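Local coordinates for putative phosphosugar isomerases (Salmonella typhimurium LT2, PDB 3FKJ), which probably binds phosphorylated sugars or related carbohydrate derivatives through its SIS-type domains and may catalyse their isomerisation, at residues A[163-166]-A[167-171]; A[31-34]-A[35-39]. All coordinates share one frame; numbering follows the deposited sequence.

In the fold
Both contacts lie near the C-terminal ends of helices, on the same side of the chain's centre and about 11 Å apart between their centres. Contact 1 lies near the C-terminal end of helix 155-170 and is largely buried, with helices 22-35, 56-65 and 176-184 around it; its polar groups are mostly amides and carboxylates engaged by neighbours. Contact 2 closes helix 22-35 and opens into the loop before strand 42-47, so it is half surface, with a salt bridge outside and isoleucines inside. The two helices meet directly: Ile166 CG1 packs 3.5 Å from Ile31 CD1, and Gln169 OE1 and Ser32 OG probably share a hydrogen bond, although Ser32 OG is also bonded to Arg28 O in its own helix.

Contact 1: A[163-166]-A[167-171]; sequences ALEI and LAQTE
Gln169 reaches back one helical turn to Glu165, and its NE2 donates to OE1 of that carboxylate at 2.7 Å with a nearly straight N-H. The acceptor sits almost exactly in the amide plane, but the carboxylate receives the bond on its anti side, and the two flat groups are turned 68° apart. Different chain shapes bring them together: Glu165 folds at chi2 (-63°), whereas Gln169 stays extended beyond CG. Neither group relies on this bond alone. Glu165 OE2 is hydrogen-bonded to Tyr176 OH, so the carboxylate has a partner on each oxygen; the amide is bonded through both ends, NE2 also donating to Arg28 O and OE1 meeting Ser32 OG, both on helix 22-35.

At the next residue along, Thr170 OG1 donates to Ile166 O at 2.6 Å. The hydroxyl is carried back over the preceding turn by a chi1 of 64°, while the backbone N of Thr170 makes a weak bond to the same oxygen. Threonine thus gives this carbonyl a short side-chain bond beside the weak main-chain one. Before that point the helix is regular, as in the bond from Ala168 N to Leu164 O, 2.8 Å long.

Outward from the polar core, the small CB of Ala168 rests 3.3 Å from Leu164 O. Ile166 faces Ile31, Leu167 packs on Phe61, and Leu164 on Tyr176 and Val180. Aliphatic residues therefore fill the helix interfaces, while buried Glu165 and partly exposed Gln169 carry polarity into the seam with helix 22-35; the carboxylate's bonds should offset the cost of burying it.

Contact 2: A[31-34]-A[35-39]; sequences ISDI and LGKQN
Lys37 leans back over the last turn of helix 22-35 toward Asp33. Its CB lies 3.6 Å from Ile34 O, CG passes Asp33 O at the same distance, and CD stays beside that carbonyl while nearing the carboxylate. From CE, 3.6 Å from Asp33 OD2, the chain ends at NZ, which forms a salt bridge of 3.2 Å with that oxygen. An extended chain beyond CG, with chi4 at -178°, gives the lysine the length to span this distance. The ammonium meets OD2 on its syn side, 19° out of the carboxylate plane, and Tyr136 OH is hydrogen-bonded to the same oxygen.

Next to this polar arm the helix gives way to the loop. Ile34 O accepts two backbone bonds, from Lys37 N, which stands above the carbonyl plane, and from Gln38 N, which approaches almost in line with the carbonyl. Gly36 N likewise divides itself between Ser32 O and, weakly, Asp33 O.

Gln38 then lies alongside Ile34, both pointing the same way, with CG 3.7 Å from Ile34 CG2; its NE2 donates to Asn39 O and to Ser91 O, tying the loop to the start of strand 91-97. The side chains of Ile31 and Leu35 run across each other, with Ile31 CG2 3.8 Å from Leu35 CD1.

Residue types follow this division: Ile31 and Ile34 pack on the sheet at Ile120, Ile31 and Leu35 also meet helix 155-170, and a long cation suits the exposed exit. A positive charge near the C-terminal end of a helix would probably also favour its dipole, while Lys37 and Tyr136 together should stabilise the negative charge of Asp33.

Contact 1: A[163-166]-A[167-171]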
# COMPACT_ATOMS: atom_id res chain seq x y z
N ALA A 163 5.86 -9.33 -15.65
CA ALA A 163 7.04 -8.96 -14.85
C ALA A 163 8.31 -9.72 -15.26
O ALA A 163 9.38 -9.09 -15.46
CB ALA A 163 6.79 -9.15 -13.36
N LEU A 164 8.20 -11.06 -15.31
CA LEU A 164 9.31 -11.93 -15.73
C LEU A 164 9.90 -11.46 -17.07
O LEU A 164 11.12 -11.33 -17.20
CB LEU A 164 8.82 -13.38 -15.90
CG LEU A 164 9.79 -14.39 -16.53
CD1 LEU A 164 10.92 -14.67 -15.55
CD2 LEU A 164 9.03 -15.69 -16.98
N GLU A 165 9.02 -11.22 -18.03
CA GLU A 165 9.43 -10.79 -19.38
C GLU A 165 10.00 -9.40 -19.46
O GLU A 165 10.98 -9.18 -20.18
CB GLU A 165 8.26 -10.96 -20.36
CG GLU A 165 7.93 -12.41 -20.63
CD GLU A 165 9.07 -13.17 -21.30
OE1 GLU A 165 9.87 -12.58 -22.07
OE2 GLU A 165 9.14 -14.39 -21.08
N ILE A 166 9.45 -8.46 -18.69
CA ILE A 166 10.03 -7.12 -18.62
C ILE A 166 11.46 -7.18 -18.10
O ILE A 166 12.34 -6.58 -18.67
CB ILE A 166 9.16 -6.13 -17.82
CG1 ILE A 166 7.83 -5.90 -18.56
CG2 ILE A 166 9.93 -4.80 -17.61
CD1 ILE A 166 6.72 -5.30 -17.69
N LEU A 167 11.69 -7.96 -17.05
CA LEU A 167 12.98 -8.07 -16.44
C LEU A 167 13.92 -8.79 -17.35
O LEU A 167 15.02 -8.33 -17.59
CB LEU A 167 12.90 -8.82 -15.08
CG LEU A 167 14.24 -9.09 -14.36
CD1 LEU A 167 14.88 -7.85 -13.78
CD2 LEU A 167 14.08 -10.19 -13.29
N ALA A 168 13.50 -9.95 -17.85
CA ALA A 168 14.35 -10.76 -18.69
C ALA A 168 14.79 -10.01 -19.95
O ALA A 168 15.95 -10.12 -20.34
CB ALA A 168 13.65 -12.13 -19.09
N GLN A 169 13.88 -9.28 -20.59
CA GLN A 169 14.20 -8.68 -21.90
C GLN A 169 14.86 -7.30 -21.77
O GLN A 169 15.25 -6.71 -22.77
CB GLN A 169 12.93 -8.59 -22.76
CG GLN A 169 12.38 -9.94 -23.22
CD GLN A 169 11.17 -9.82 -24.12
OE1 GLN A 169 11.15 -9.01 -25.04
NE2 GLN A 169 10.16 -10.64 -23.86
N THR A 170 14.96 -6.78 -20.54
CA THR A 170 15.65 -5.51 -20.28
C THR A 170 16.95 -5.67 -19.47
O THR A 170 17.92 -4.98 -19.70
CB THR A 170 14.72 -4.48 -19.58
OG1 THR A 170 14.34 -4.95 -18.27
CG2 THR A 170 13.48 -4.22 -20.41
N GLU A 171 16.96 -6.56 -18.49
CA GLU A 171 18.14 -6.72 -17.64
C GLU A 171 18.73 -8.12 -17.68
O GLU A 171 19.83 -8.36 -17.21
CB GLU A 171 17.79 -6.35 -16.19
CG GLU A 171 17.34 -4.93 -16.00
CD GLU A 171 17.00 -4.56 -14.55
OE1 GLU A 171 16.14 -3.66 -14.37
OE2 GLU A 171 17.60 -5.12 -13.59

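Contact 2: A[31-34]-A[35-39]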
# COMPACT_ATOMS: atom_id res chain seq x y z
N ILE A 31 6.08 -7.91 -24.77
CA ILE A 31 7.23 -7.17 -24.27
C ILE A 31 8.30 -6.99 -25.35
O ILE A 31 8.92 -5.91 -25.41
CB ILE A 31 7.81 -7.81 -22.97
CG1 ILE A 31 6.72 -7.84 -21.86
CG2 ILE A 31 9.09 -7.08 -22.49
CD1 ILE A 31 5.99 -6.47 -21.54
N SER A 32 8.50 -7.99 -26.22
CA SER A 32 9.39 -7.84 -27.40
C SER A 32 8.89 -6.75 -28.34
O SER A 32 9.68 -5.89 -28.77
CB SER A 32 9.54 -9.12 -28.22
OG SER A 32 9.67 -10.26 -27.40
N ASP A 33 7.60 -6.79 -28.65
CA ASP A 33 7.00 -5.79 -29.52
C ASP A 33 7.21 -4.38 -28.97
O ASP A 33 7.64 -3.48 -29.67
CB ASP A 33 5.52 -6.05 -29.74
CG ASP A 33 5.00 -5.40 -31.02
OD1 ASP A 33 5.21 -5.99 -32.11
OD2 ASP A 33 4.40 -4.31 -30.95
N ILE A 34 6.92 -4.20 -27.69
CA ILE A 34 7.10 -2.91 -27.06
C ILE A 34 8.57 -2.46 -27.11
O ILE A 34 8.86 -1.31 -27.44
CB ILE A 34 6.62 -2.93 -25.62
CG1 ILE A 34 5.09 -3.13 -25.57
CG2 ILE A 34 7.07 -1.65 -24.90
CD1 ILE A 34 4.58 -3.73 -24.20
N LEU A 35 9.49 -3.36 -26.77
CA LEU A 35 10.93 -3.01 -26.80
C LEU A 35 11.46 -2.64 -28.19
O LEU A 35 12.43 -1.89 -28.31
CB LEU A 35 11.79 -4.11 -26.17
CG LEU A 35 11.69 -4.11 -24.63
CD1 LEU A 35 12.17 -5.41 -24.05
CD2 LEU A 35 12.43 -2.92 -24.03
N GLY A 36 10.82 -3.16 -29.23
CA GLY A 36 11.19 -2.79 -30.60
C GLY A 36 10.82 -1.35 -30.94
O GLY A 36 11.34 -0.80 -31.92
N LYS A 37 9.97 -0.74 -30.11
CA LYS A 37 9.40 0.58 -30.37
C LYS A 37 9.74 1.66 -29.32
O LYS A 37 9.54 2.84 -29.57
CB LYS A 37 7.88 0.44 -30.47
CG LYS A 37 7.43 -0.44 -31.60
CD LYS A 37 5.97 -0.75 -31.48
CE LYS A 37 5.40 -1.36 -32.76
NZ LYS A 37 3.92 -1.61 -32.61
N GLN A 38 10.21 1.25 -28.13
CA GLN A 38 10.61 2.19 -27.10
C GLN A 38 11.49 1.50 -26.07
O GLN A 38 11.71 0.30 -26.14
CB GLN A 38 9.36 2.73 -26.38
CG GLN A 38 8.55 1.64 -25.70
CD GLN A 38 7.43 2.18 -24.83
OE1 GLN A 38 6.40 2.65 -25.32
NE2 GLN A 38 7.62 2.08 -23.52
N ASN A 39 11.97 2.27 -25.11
CA ASN A 39 12.57 1.70 -23.90
C ASN A 39 11.48 1.36 -22.91
O ASN A 39 10.40 1.95 -22.96
CB ASN A 39 13.53 2.69 -23.24
CG ASN A 39 14.56 3.22 -24.19
OD1 ASN A 39 14.99 2.52 -25.10
ND2 ASN A 39 14.95 4.48 -23.98